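PDB 4H6Q: proline dehydrogenase from Deinococcus radiodurans, which oxidises L-proline to delta-1-pyrroline-5-carboxylate with FAD as cofactor and a quinone as electron acceptor, the first step of proline degradation to glutamate. Local coordinates for residues A160-S169 against L184-K192; D69-A78 against S102-E110. One frame throughout, in Å; residues are numbered along the deposited sequence.

Interaction 1 lies in the core of the protein and interaction 2 nearer its edge, their centres about 23 Å apart. Both belong to the beta-alpha barrel. Interaction 1 pairs two neighbouring barrel strands, 163-168 and 188-191, and its chemistry is a regular ladder of backbone bonds with one face given to FAD. Interaction 2 joins no strands of the barrel. It sets the start of helix 71-90 against the loop that leaves strand 96-99. A single lysine-to-carbonyl bond crosses it, and the rest is mainly packing, with one water bridge. The two share no element, and their nearest atoms stay about 9 Å apart.

Interaction 1 (A160-S169 against L184-K192); sequences AEHVGTVLQS and LRPNIRMVK. With FAD (flavin-adenine dinucleotide), chain C.
R189 N gives to T165 O at 2.9 Å, one of five backbone hydrogen bonds that join 160-169 to 184-192 in parallel register. L167 N gives to R189 O, and the ladder runs on to S169 N and V191 O at 2.7 Å. Before it begins, one water bridges A160 O and V163 O to N187 N. A second water links T165 O to N187 OD1, which also takes a bond from N228.

Apolar contacts lie on both faces of the pair. On one, L167 CG meets I188 CG2, and L167 CB lies 4.1 Å from M190 SD. On the other, V166 CG1 packs on V191 CG2 at 3.7 Å, the two side chains crossing at about a right angle. V166 CG2 sits over one face of the R189 guanidinium.

The V166 face also meets FAD. R189 leaves the strand with CG opposite the backbone N (chi1 -180°) and bends at chi3, which lets NH2 give a bent hydrogen bond to FAD N5 (3.1 Å). D137 and S98 also hold this guanidinium. V191 lies against the flavin, its CG2 3.3 Å from FAD N1. Q168 NE2 gives a nearly straight bond to FAD O2 (2.8 Å, 172°). Past the strand end, the extended chain of K192 carries NZ to FAD O1A, a hydrogen bond of 2.8 Å; D210 and D233 pair with the same amine.

With helix 174-180, the two strands form a beta-alpha-beta unit of the TIM-like barrel, whose strand ends here hold the flavin.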
# COMPACT_ATOMS: atom_id res chain seq x y z
N ALA A 160 -11.41 2.26 12.42
CA ALA A 160 -10.32 1.34 12.04
C ALA A 160 -10.70 0.35 10.94
O ALA A 160 -9.83 -0.23 10.31
CB ALA A 160 -9.79 0.59 13.28
N GLU A 161 -11.99 0.17 10.71
CA GLU A 161 -12.44 -0.65 9.60
C GLU A 161 -12.28 0.01 8.22
O GLU A 161 -12.41 -0.68 7.19
CB GLU A 161 -13.94 -0.95 9.79
CG GLU A 161 -14.34 -1.49 11.18
CD GLU A 161 -14.70 -0.37 12.24
OE1 GLU A 161 -14.43 0.85 12.05
OE2 GLU A 161 -15.30 -0.75 13.27
N HIS A 162 -11.99 1.30 8.19
CA HIS A 162 -12.02 2.04 6.94
C HIS A 162 -10.74 2.74 6.56
O HIS A 162 -10.66 3.21 5.41
CB HIS A 162 -13.19 3.05 6.89
CG HIS A 162 -14.53 2.39 7.02
ND1 HIS A 162 -15.06 1.60 6.02
CD2 HIS A 162 -15.37 2.30 8.06
CE1 HIS A 162 -16.22 1.09 6.44
NE2 HIS A 162 -16.41 1.49 7.68
N VAL A 163 -9.77 2.83 7.46
CA VAL A 163 -8.47 3.43 7.11
C VAL A 163 -7.40 2.66 7.83
O VAL A 163 -7.55 2.32 9.01
CB VAL A 163 -8.42 4.95 7.43
CG1 VAL A 163 -8.72 5.28 8.90
CG2 VAL A 163 -7.11 5.57 7.00
N GLY A 164 -6.31 2.37 7.11
CA GLY A 164 -5.15 1.66 7.61
C GLY A 164 -3.87 2.37 7.24
O GLY A 164 -3.91 3.40 6.54
N THR A 165 -2.75 1.82 7.68
CA THR A 165 -1.46 2.40 7.26
C THR A 165 -0.40 1.29 7.16
O THR A 165 -0.79 0.10 7.04
CB THR A 165 -1.05 3.62 8.14
OG1 THR A 165 0.05 4.29 7.52
CG2 THR A 165 -0.65 3.24 9.57
N VAL A 166 0.86 1.70 7.14
CA VAL A 166 1.99 0.84 6.80
C VAL A 166 3.13 1.12 7.78
O VAL A 166 3.34 2.29 8.16
CB VAL A 166 2.52 1.17 5.38
CG1 VAL A 166 3.75 0.34 5.03
CG2 VAL A 166 1.38 1.02 4.30
N LEU A 167 3.85 0.08 8.21
CA LEU A 167 5.11 0.27 8.95
C LEU A 167 6.21 -0.47 8.25
O LEU A 167 6.02 -1.62 7.74
CB LEU A 167 5.03 -0.17 10.41
CG LEU A 167 4.07 0.67 11.26
CD1 LEU A 167 3.88 0.04 12.59
CD2 LEU A 167 4.56 2.11 11.43
N GLN A 168 7.38 0.17 8.24
CA GLN A 168 8.54 -0.36 7.48
C GLN A 168 9.54 -1.02 8.43
O GLN A 168 10.06 -0.35 9.38
CB GLN A 168 9.25 0.76 6.69
CG GLN A 168 8.35 1.48 5.69
CD GLN A 168 8.65 2.94 5.57
OE1 GLN A 168 8.85 3.60 6.59
NE2 GLN A 168 8.57 3.48 4.37
N SER A 169 9.87 -2.29 8.20
CA SER A 169 10.73 -3.02 9.15
C SER A 169 12.17 -2.56 9.13
O SER A 169 12.94 -2.89 10.05
CB SER A 169 10.69 -4.53 8.91
OG SER A 169 11.48 -4.92 7.75
N LEU A 184 -5.79 1.76 18.94
CA LEU A 184 -6.65 1.99 17.80
C LEU A 184 -7.10 0.67 17.14
O LEU A 184 -7.92 0.71 16.20
CB LEU A 184 -5.89 2.81 16.71
CG LEU A 184 -5.49 4.21 17.19
CD1 LEU A 184 -4.67 4.86 16.07
CD2 LEU A 184 -6.65 5.10 17.53
N ARG A 185 -6.54 -0.47 17.57
CA ARG A 185 -6.75 -1.79 16.93
C ARG A 185 -6.56 -1.68 15.41
O ARG A 185 -7.44 -2.07 14.62
CB ARG A 185 -8.19 -2.33 17.25
CG ARG A 185 -8.62 -2.28 18.72
CD ARG A 185 -7.92 -3.38 19.45
NE ARG A 185 -7.91 -4.64 18.70
CZ ARG A 185 -8.95 -5.47 18.55
NH1 ARG A 185 -10.14 -5.21 19.07
NH2 ARG A 185 -8.78 -6.59 17.83
N PRO A 186 -5.43 -1.14 14.96
CA PRO A 186 -5.34 -0.72 13.55
C PRO A 186 -5.01 -1.80 12.58
O PRO A 186 -4.29 -2.78 12.92
CB PRO A 186 -4.20 0.28 13.59
CG PRO A 186 -3.26 -0.34 14.63
CD PRO A 186 -4.18 -0.88 15.72
N ASN A 187 -5.51 -1.65 11.36
CA ASN A 187 -5.10 -2.47 10.20
C ASN A 187 -3.76 -1.88 9.71
O ASN A 187 -3.71 -0.72 9.28
CB ASN A 187 -6.19 -2.31 9.13
CG ASN A 187 -5.92 -3.07 7.86
OD1 ASN A 187 -4.81 -2.94 7.32
ND2 ASN A 187 -6.87 -3.82 7.34
N ILE A 188 -2.68 -2.69 9.79
CA ILE A 188 -1.35 -2.24 9.35
C ILE A 188 -0.73 -3.24 8.40
O ILE A 188 -0.73 -4.47 8.68
CB ILE A 188 -0.42 -1.97 10.56
CG1 ILE A 188 -1.01 -0.91 11.48
CG2 ILE A 188 0.95 -1.46 10.03
CD1 ILE A 188 -0.11 -0.50 12.68
N ARG A 189 -0.20 -2.73 7.28
CA ARG A 189 0.62 -3.48 6.33
C ARG A 189 2.09 -3.41 6.78
O ARG A 189 2.61 -2.31 6.98
CB ARG A 189 0.47 -2.83 4.96
CG ARG A 189 1.30 -3.56 3.85
CD ARG A 189 1.55 -2.65 2.62
NE ARG A 189 0.27 -2.31 2.01
CZ ARG A 189 0.00 -1.16 1.37
NH1 ARG A 189 -1.26 -0.95 0.96
NH2 ARG A 189 0.99 -0.29 1.11
N MET A 190 2.74 -4.55 6.98
CA MET A 190 4.17 -4.60 7.29
C MET A 190 4.94 -4.80 6.00
O MET A 190 4.60 -5.70 5.22
CB MET A 190 4.49 -5.73 8.25
CG MET A 190 3.62 -5.70 9.54
SD MET A 190 3.64 -4.07 10.32
CE MET A 190 2.52 -4.42 11.67
N VAL A 191 5.94 -3.93 5.77
CA VAL A 191 6.78 -4.00 4.57
C VAL A 191 8.22 -3.91 5.04
O VAL A 191 8.48 -3.51 6.18
CB VAL A 191 6.48 -2.82 3.59
CG1 VAL A 191 5.00 -2.82 3.22
CG2 VAL A 191 6.86 -1.46 4.18
N LYS A 192 9.18 -4.24 4.17
CA LYS A 192 10.61 -4.03 4.49
C LYS A 192 10.97 -2.54 4.42
O LYS A 192 11.54 -2.01 5.39
CB LYS A 192 11.50 -4.90 3.59
CG LYS A 192 11.32 -6.39 3.86
CD LYS A 192 12.38 -7.23 3.13
CE LYS A 192 12.01 -8.73 3.24
NZ LYS A 192 13.20 -9.56 2.82
PA FAD C . 13.16 -8.53 -0.98
O1A FAD C . 14.02 -9.11 0.14
O2A FAD C . 13.56 -7.23 -1.56
O5B FAD C . 12.95 -9.44 -2.15
C5B FAD C . 12.49 -10.77 -1.95
C4B FAD C . 12.34 -11.55 -3.23
O4B FAD C . 11.16 -11.10 -3.86
C3B FAD C . 13.40 -11.30 -4.24
O3B FAD C . 14.59 -12.05 -4.04
C2B FAD C . 12.68 -11.62 -5.49
O2B FAD C . 12.49 -13.01 -5.65
C1B FAD C . 11.36 -10.98 -5.24
N9A FAD C . 11.31 -9.57 -5.61
C8A FAD C . 11.05 -8.49 -4.77
N7A FAD C . 11.06 -7.33 -5.42
C5A FAD C . 11.30 -7.64 -6.76
C6A FAD C . 11.43 -6.88 -7.91
N6A FAD C . 11.28 -5.46 -7.89
N1A FAD C . 11.68 -7.51 -9.06
C2A FAD C . 11.81 -8.85 -9.13
N3A FAD C . 11.70 -9.64 -8.05
C4A FAD C . 11.44 -9.05 -6.89
N1 FAD C . 7.44 -0.02 1.23
C2 FAD C . 7.28 1.24 1.71
O2 FAD C . 8.36 1.85 2.14
N3 FAD C . 6.07 1.87 1.78
C4 FAD C . 4.91 1.24 1.35
O4 FAD C . 3.72 1.88 1.41
C4X FAD C . 5.02 -0.12 0.81
N5 FAD C . 3.91 -0.79 0.36
C5X FAD C . 4.09 -2.08 -0.09
C6 FAD C . 2.97 -2.80 -0.54
C7 FAD C . 3.12 -4.14 -0.99
C7M FAD C . 1.91 -4.93 -1.48
C8 FAD C . 4.41 -4.73 -0.97
C8M FAD C . 4.62 -6.14 -1.43
C9 FAD C . 5.53 -3.98 -0.55
C9A FAD C . 5.37 -2.69 -0.10
N10 FAD C . 6.50 -1.98 0.35
C10 FAD C . 6.33 -0.70 0.80
C1' FAD C . 7.82 -2.59 0.40
C2' FAD C . 8.76 -2.27 -0.72
O2' FAD C . 7.95 -2.09 -1.87
C3' FAD C . 9.73 -3.47 -0.51
O3' FAD C . 10.89 -3.18 0.21
C4' FAD C . 10.05 -4.30 -1.69
O4' FAD C . 8.83 -4.77 -2.14
C5' FAD C . 10.96 -5.44 -1.24
O5' FAD C . 10.40 -6.64 -1.66
P FAD C . 10.25 -7.90 -0.70
O1P FAD C . 9.62 -7.70 0.72
O2P FAD C . 9.69 -8.98 -1.66
O3P FAD C . 11.74 -8.48 -0.44
O HOH W 1 -7.20 0.50 10.96
O HOH W 2 -3.12 -1.15 5.77

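Interaction 2 (D69-A78 against S102-E110); sequences DSPAKCTEFA and SSVGQGKDE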
# COMPACT_ATOMS: atom_id res chain seq x y z
N ASP A 69 3.92 19.15 -6.06
CA ASP A 69 4.27 20.45 -5.49
C ASP A 69 3.13 21.44 -5.40
O ASP A 69 3.06 22.22 -4.45
CB ASP A 69 5.41 21.10 -6.25
CG ASP A 69 6.70 20.33 -6.11
OD1 ASP A 69 6.94 19.83 -4.98
OD2 ASP A 69 7.42 20.16 -7.12
N SER A 70 2.27 21.43 -6.39
CA SER A 70 1.20 22.42 -6.45
C SER A 70 -0.03 22.00 -5.62
O SER A 70 -0.55 20.89 -5.79
CB SER A 70 0.78 22.46 -7.92
OG SER A 70 -0.49 22.97 -8.07
N PRO A 71 -0.54 22.89 -4.75
CA PRO A 71 -1.79 22.55 -4.03
C PRO A 71 -2.98 22.28 -4.94
O PRO A 71 -3.82 21.40 -4.65
CB PRO A 71 -2.06 23.78 -3.14
CG PRO A 71 -0.87 24.63 -3.18
CD PRO A 71 0.06 24.17 -4.30
N ALA A 72 -3.06 22.97 -6.06
CA ALA A 72 -4.11 22.69 -7.03
C ALA A 72 -3.99 21.24 -7.56
O ALA A 72 -4.99 20.51 -7.61
CB ALA A 72 -4.04 23.68 -8.20
N LYS A 73 -2.78 20.86 -8.01
CA LYS A 73 -2.54 19.51 -8.53
C LYS A 73 -2.74 18.42 -7.48
O LYS A 73 -3.17 17.31 -7.80
CB LYS A 73 -1.17 19.39 -9.20
CG LYS A 73 -1.09 20.27 -10.48
CD LYS A 73 -1.73 19.48 -11.61
CE LYS A 73 -1.98 20.24 -12.90
NZ LYS A 73 -2.71 19.27 -13.80
N CYS A 74 -2.42 18.73 -6.23
CA CYS A 74 -2.66 17.78 -5.13
C CYS A 74 -4.17 17.51 -5.00
O CYS A 74 -4.58 16.39 -4.71
CB CYS A 74 -2.17 18.35 -3.79
SG CYS A 74 -0.36 18.32 -3.61
N THR A 75 -4.98 18.56 -5.14
CA THR A 75 -6.42 18.42 -4.98
C THR A 75 -7.03 17.75 -6.20
O THR A 75 -7.93 16.90 -6.08
CB THR A 75 -7.05 19.79 -4.61
OG1 THR A 75 -6.35 20.29 -3.45
CG2 THR A 75 -8.54 19.67 -4.29
N GLU A 76 -6.54 18.10 -7.38
CA GLU A 76 -6.92 17.36 -8.60
C GLU A 76 -6.61 15.88 -8.48
O GLU A 76 -7.39 15.00 -8.91
CB GLU A 76 -6.21 17.97 -9.83
CG GLU A 76 -6.57 17.28 -11.15
CD GLU A 76 -5.80 17.84 -12.33
OE1 GLU A 76 -5.11 18.87 -12.19
OE2 GLU A 76 -5.86 17.25 -13.42
N PHE A 77 -5.45 15.55 -7.90
CA PHE A 77 -5.03 14.16 -7.75
C PHE A 77 -6.06 13.47 -6.83
O PHE A 77 -6.56 12.38 -7.15
CB PHE A 77 -3.62 14.07 -7.14
CG PHE A 77 -3.07 12.69 -7.15
CD1 PHE A 77 -2.13 12.30 -8.10
CD2 PHE A 77 -3.49 11.75 -6.18
CE1 PHE A 77 -1.60 10.99 -8.12
CE2 PHE A 77 -2.98 10.44 -6.20
CZ PHE A 77 -2.02 10.07 -7.16
N ALA A 78 -6.39 14.10 -5.69
CA ALA A 78 -7.43 13.54 -4.81
C ALA A 78 -8.77 13.33 -5.54
O ALA A 78 -9.46 12.29 -5.34
CB ALA A 78 -7.60 14.41 -3.61
N SER A 102 1.75 12.45 0.21
CA SER A 102 2.46 13.47 -0.55
C SER A 102 1.84 13.73 -1.93
O SER A 102 2.15 14.74 -2.57
CB SER A 102 3.92 13.06 -0.76
OG SER A 102 4.02 12.10 -1.79
N SER A 103 0.94 12.86 -2.40
CA SER A 103 0.23 13.12 -3.66
C SER A 103 -0.97 14.01 -3.47
O SER A 103 -1.48 14.57 -4.45
CB SER A 103 -0.22 11.85 -4.36
OG SER A 103 -1.25 11.18 -3.64
N VAL A 104 -1.41 14.21 -2.20
CA VAL A 104 -2.64 14.96 -1.99
C VAL A 104 -2.46 16.14 -1.02
O VAL A 104 -3.44 16.71 -0.52
CB VAL A 104 -3.80 14.03 -1.57
CG1 VAL A 104 -4.16 13.12 -2.73
CG2 VAL A 104 -3.50 13.24 -0.29
N GLY A 105 -1.20 16.53 -0.80
CA GLY A 105 -0.93 17.79 -0.15
C GLY A 105 -0.39 17.79 1.26
O GLY A 105 -0.33 18.85 1.88
N GLN A 106 0.01 16.63 1.78
CA GLN A 106 0.59 16.56 3.11
C GLN A 106 1.73 17.53 3.30
O GLN A 106 2.67 17.53 2.54
CB GLN A 106 1.08 15.13 3.36
CG GLN A 106 1.57 14.91 4.81
CD GLN A 106 2.14 13.54 4.97
OE1 GLN A 106 3.15 13.18 4.34
NE2 GLN A 106 1.50 12.73 5.80
N GLY A 107 1.63 18.36 4.34
CA GLY A 107 2.67 19.33 4.64
C GLY A 107 2.32 20.70 4.11
O GLY A 107 3.06 21.65 4.45
N LYS A 108 1.27 20.87 3.33
CA LYS A 108 0.87 22.17 2.84
C LYS A 108 -0.37 22.63 3.60
O LYS A 108 -1.27 21.86 3.88
CB LYS A 108 0.52 22.09 1.35
CG LYS A 108 1.67 21.54 0.49
CD LYS A 108 1.26 21.35 -0.96
CE LYS A 108 2.41 20.75 -1.76
NZ LYS A 108 3.60 21.66 -1.82
N ASP A 109 -0.41 23.90 3.93
CA ASP A 109 -1.55 24.49 4.60
C ASP A 109 -2.51 25.09 3.59
O ASP A 109 -2.11 25.81 2.67
CB ASP A 109 -1.05 25.61 5.51
CG ASP A 109 -2.18 26.26 6.27
OD1 ASP A 109 -2.35 25.91 7.46
OD2 ASP A 109 -2.92 27.08 5.65
N GLU A 110 -3.80 24.80 3.77
CA GLU A 110 -4.86 25.49 3.02
C GLU A 110 -5.91 25.91 4.04
O GLU A 110 -6.48 25.08 4.76
CB GLU A 110 -5.51 24.60 1.93
CG GLU A 110 -4.71 24.48 0.62
CD GLU A 110 -4.49 25.81 -0.10
OE1 GLU A 110 -5.34 26.73 0.04
OE2 GLU A 110 -3.47 25.94 -0.83
O HOH W 3 6.50 20.14 -2.18
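K108 NZ gives a hydrogen bond to D69 O at 2.7 Å. The amine lies tilted 31° from the plane of that carbonyl. The lysine chain is extended to CE and then turns at chi4 (-64°), which swings NZ round to the oxygen. A water joins the same amine to D69 OD1.

The helix starts just beyond D69. S70 is its N-cap, and its OG accepts from K73 N. P71 follows. Its contact with E110 is doubtful, because E110 is modelled in two positions.

One turn further on, C74 faces the loop. Its SG lies 3.4 Å from G105 N, and its CA makes a CH...O contact with S103 O. The F77 ring takes S103 CB over the centre of one face, a CH-pi contact at 3.7 Å to the centroid. S103 OG lies near F77 CE2 and is bonded to K100 O. V104 CG1 touches both F77 CD2 and A78 CB, each at 3.8 Å. An alanine in place of F77 would probably leave S103 CB without its aromatic face and open a gap beside V104 CG1.

The contact thus has a polar end at the helix start and a mostly apolar end one to two turns along. There S103 O is buried without a hydrogen-bond partner and meets the CA-H of C74. Packing, more than polar bonding, therefore holds the loop after substrate-binding K100 to helix 71-90, with K108 as the one hydrogen-bonded tie across the two segments.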